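Local coordinates for Hit-like protein involved in cell-cycle regulation (Bartonella henselae, PDB 3LB5) that probably binds purine nucleotides and hydrolyses nucleoside phosphoramidates, as do relatives of the histidine-triad (HIT/HINT) family, and may take part in cell-cycle regulation, at residues Ala53-Met58 with Glu152-Ile157. Numbering follows the deposited sequence.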
loop_
_atom_site.group_PDB
_atom_site.type_symbol
_atom_site.label_atom_id
_atom_site.label_comp_id
_atom_site.label_asym_id
_atom_site.label_seq_id
_atom_site.Cartn_x
_atom_site.Cartn_y
_atom_site.Cartn_z
ATOM N N ALA B 53 -10.445 -6.553 -9.271
ATOM C CA ALA B 53 -10.065 -5.151 -9.412
ATOM C C ALA B 53 -11.189 -4.432 -10.105
ATOM O O ALA B 53 -11.701 -4.903 -11.125
ATOM C CB ALA B 53 -8.739 -5.003 -10.205
ATOM N N PHE B 54 -11.567 -3.274 -9.570
ATOM C CA PHE B 54 -12.783 -2.620 -10.006
ATOM C C PHE B 54 -12.666 -1.110 -9.764
ATOM O O PHE B 54 -11.836 -0.657 -8.981
ATOM C CB PHE B 54 -14.021 -3.229 -9.301
ATOM C CG PHE B 54 -14.001 -3.084 -7.792
ATOM C CD1 PHE B 54 -14.670 -2.018 -7.171
ATOM C CD2 PHE B 54 -13.333 -4.019 -6.991
ATOM C CE1 PHE B 54 -14.672 -1.873 -5.761
ATOM C CE2 PHE B 54 -13.321 -3.879 -5.571
ATOM C CZ PHE B 54 -13.998 -2.795 -4.959
ATOM N N MET B 55 -13.460 -0.355 -10.498
ATOM C CA MET B 55 -13.398 1.093 -10.449
ATOM C C MET B 55 -13.959 1.621 -9.138
ATOM O O MET B 55 -15.031 1.188 -8.687
ATOM C CB MET B 55 -14.163 1.692 -11.639
ATOM C CG MET B 55 -13.705 1.177 -13.021
ATOM S SD MET B 55 -11.914 1.192 -13.233
ATOM C CE MET B 55 -11.650 2.975 -13.190
ATOM N N ASP B 56 -13.228 2.554 -8.524
ATOM C CA ASP B 56 -13.762 3.311 -7.399
ATOM C C ASP B 56 -14.856 4.252 -7.924
ATOM O O ASP B 56 -14.621 4.989 -8.887
ATOM C CB ASP B 56 -12.630 4.123 -6.738
ATOM C CG ASP B 56 -13.020 4.690 -5.371
ATOM O OD1 ASP B 56 -14.168 5.147 -5.191
ATOM O OD2 ASP B 56 -12.169 4.692 -4.458
ATOM N N ILE B 57 -16.044 4.232 -7.310
ATOM C CA ILE B 57 -17.164 5.077 -7.761
ATOM C C ILE B 57 -17.098 6.538 -7.290
ATOM O O ILE B 57 -17.873 7.377 -7.757
ATOM C CB ILE B 57 -18.576 4.479 -7.433
ATOM C CG1 ILE B 57 -18.843 4.443 -5.920
ATOM C CG2 ILE B 57 -18.762 3.097 -8.132
ATOM C CD1 ILE B 57 -20.251 4.005 -5.561
ATOM N N MET B 58 -16.183 6.841 -6.376
ATOM C CA MET B 58 -15.919 8.239 -6.020
ATOM C C MET B 58 -14.424 8.491 -6.183
ATOM O O MET B 58 -13.705 8.648 -5.193
ATOM C CB MET B 58 -16.381 8.543 -4.597
ATOM C CG MET B 58 -17.899 8.575 -4.420
ATOM S SD MET B 58 -18.332 8.529 -2.663
ATOM C CE MET B 58 -18.193 6.780 -2.344
ATOM N N GLU B 152 -16.005 3.542 -19.509
ATOM C CA GLU B 152 -15.059 4.065 -20.486
ATOM C C GLU B 152 -13.633 4.040 -19.911
ATOM O O GLU B 152 -12.681 3.708 -20.614
ATOM C CB GLU B 152 -15.496 5.460 -20.944
ATOM C CG GLU B 152 -14.394 6.492 -21.095
ATOM C CD GLU B 152 -14.915 7.912 -20.917
ATOM O OE1 GLU B 152 -14.171 8.742 -20.351
ATOM O OE2 GLU B 152 -16.072 8.191 -21.314
ATOM N N ASN B 153 -13.507 4.349 -18.624
ATOM C CA ASN B 153 -12.213 4.288 -17.942
ATOM C C ASN B 153 -11.733 2.855 -17.737
ATOM O O ASN B 153 -10.534 2.562 -17.891
ATOM C CB ASN B 153 -12.250 5.085 -16.631
ATOM C CG ASN B 153 -12.355 6.586 -16.866
ATOM O OD1 ASN B 153 -12.034 7.064 -17.942
ATOM N ND2 ASN B 153 -12.788 7.327 -15.861
ATOM N N ALA B 154 -12.672 1.964 -17.422
ATOM C CA ALA B 154 -12.377 0.532 -17.280
ATOM C C ALA B 154 -11.816 -0.080 -18.566
ATOM O O ALA B 154 -10.860 -0.852 -18.532
ATOM C CB ALA B 154 -13.626 -0.236 -16.829
ATOM N N LYS B 155 -12.422 0.275 -19.698
ATOM C CA LYS B 155 -12.014 -0.254 -21.006
ATOM C C LYS B 155 -10.546 0.058 -21.321
ATOM O O LYS B 155 -9.810 -0.821 -21.768
ATOM C CB LYS B 155 -12.959 0.253 -22.111
ATOM N N LYS B 156 -10.128 1.291 -21.032
ATOM C CA LYS B 156 -8.736 1.739 -21.170
ATOM C C LYS B 156 -7.771 0.900 -20.335
ATOM O O LYS B 156 -6.693 0.500 -20.795
ATOM C CB LYS B 156 -8.613 3.195 -20.710
ATOM C CG LYS B 156 -9.204 4.239 -21.635
ATOM C CD LYS B 156 -9.342 5.540 -20.858
ATOM C CE LYS B 156 -9.012 6.752 -21.679
ATOM N NZ LYS B 156 -8.774 7.942 -20.788
ATOM N N ILE B 157 -8.161 0.665 -19.088
ATOM C CA ILE B 157 -7.389 -0.151 -18.176
ATOM C C ILE B 157 -7.350 -1.603 -18.688
ATOM O O ILE B 157 -6.278 -2.217 -18.738
ATOM C CB ILE B 157 -7.957 -0.044 -16.735
ATOM C CG1 ILE B 157 -7.813 1.407 -16.229
ATOM C CG2 ILE B 157 -7.244 -1.003 -15.805
ATOM C CD1 ILE B 157 -8.596 1.728 -14.951
#
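N153 meets M55 at about a right angle, and only its CB comes near, at 4.1 Å from M55 CE, so the amide plane offers neither face nor edge to M55. The other flat group, the F54 ring, leaves its strand away from the helix and packs edge-to-face with F32, beside L66 and I68. What joins strand and helix is consequently aliphatic and thioether contact, with no hydrogen bond between 53-58 and 152-157.

M55 carries all of it. Its chain bends at both chi2 (-47°) and chi3 (-66°), and this folded shape lets successive atoms meet different helix residues. CG lies 4.1 Å from A154 CB. SD is 3.8 Å from I157 CD1, and the methyl CE reaches that same CD1 tip to tip, at 3.7 Å. The nearest CA pair, M55 and A154, is 6.9 Å apart, and the short axes run at 144°, closer to antiparallel than parallel. V45 of the neighbouring strand 44-47 touches M55, A154 and I157, adding to the buried cluster.

Next in the chain, D56 OD1 accepts from M58 N at 2.9 Å, an Asx turn. I57 N hydrogen-bonds an unidentified molecule, probably from the crystallisation liquor; independently of it, the turn probably borders the nucleotide site, as in HIT relatives. The C-terminal helix 147-160 thus covers strand 51-55 of the five-stranded antiparallel sheet that characterises the HIT fold.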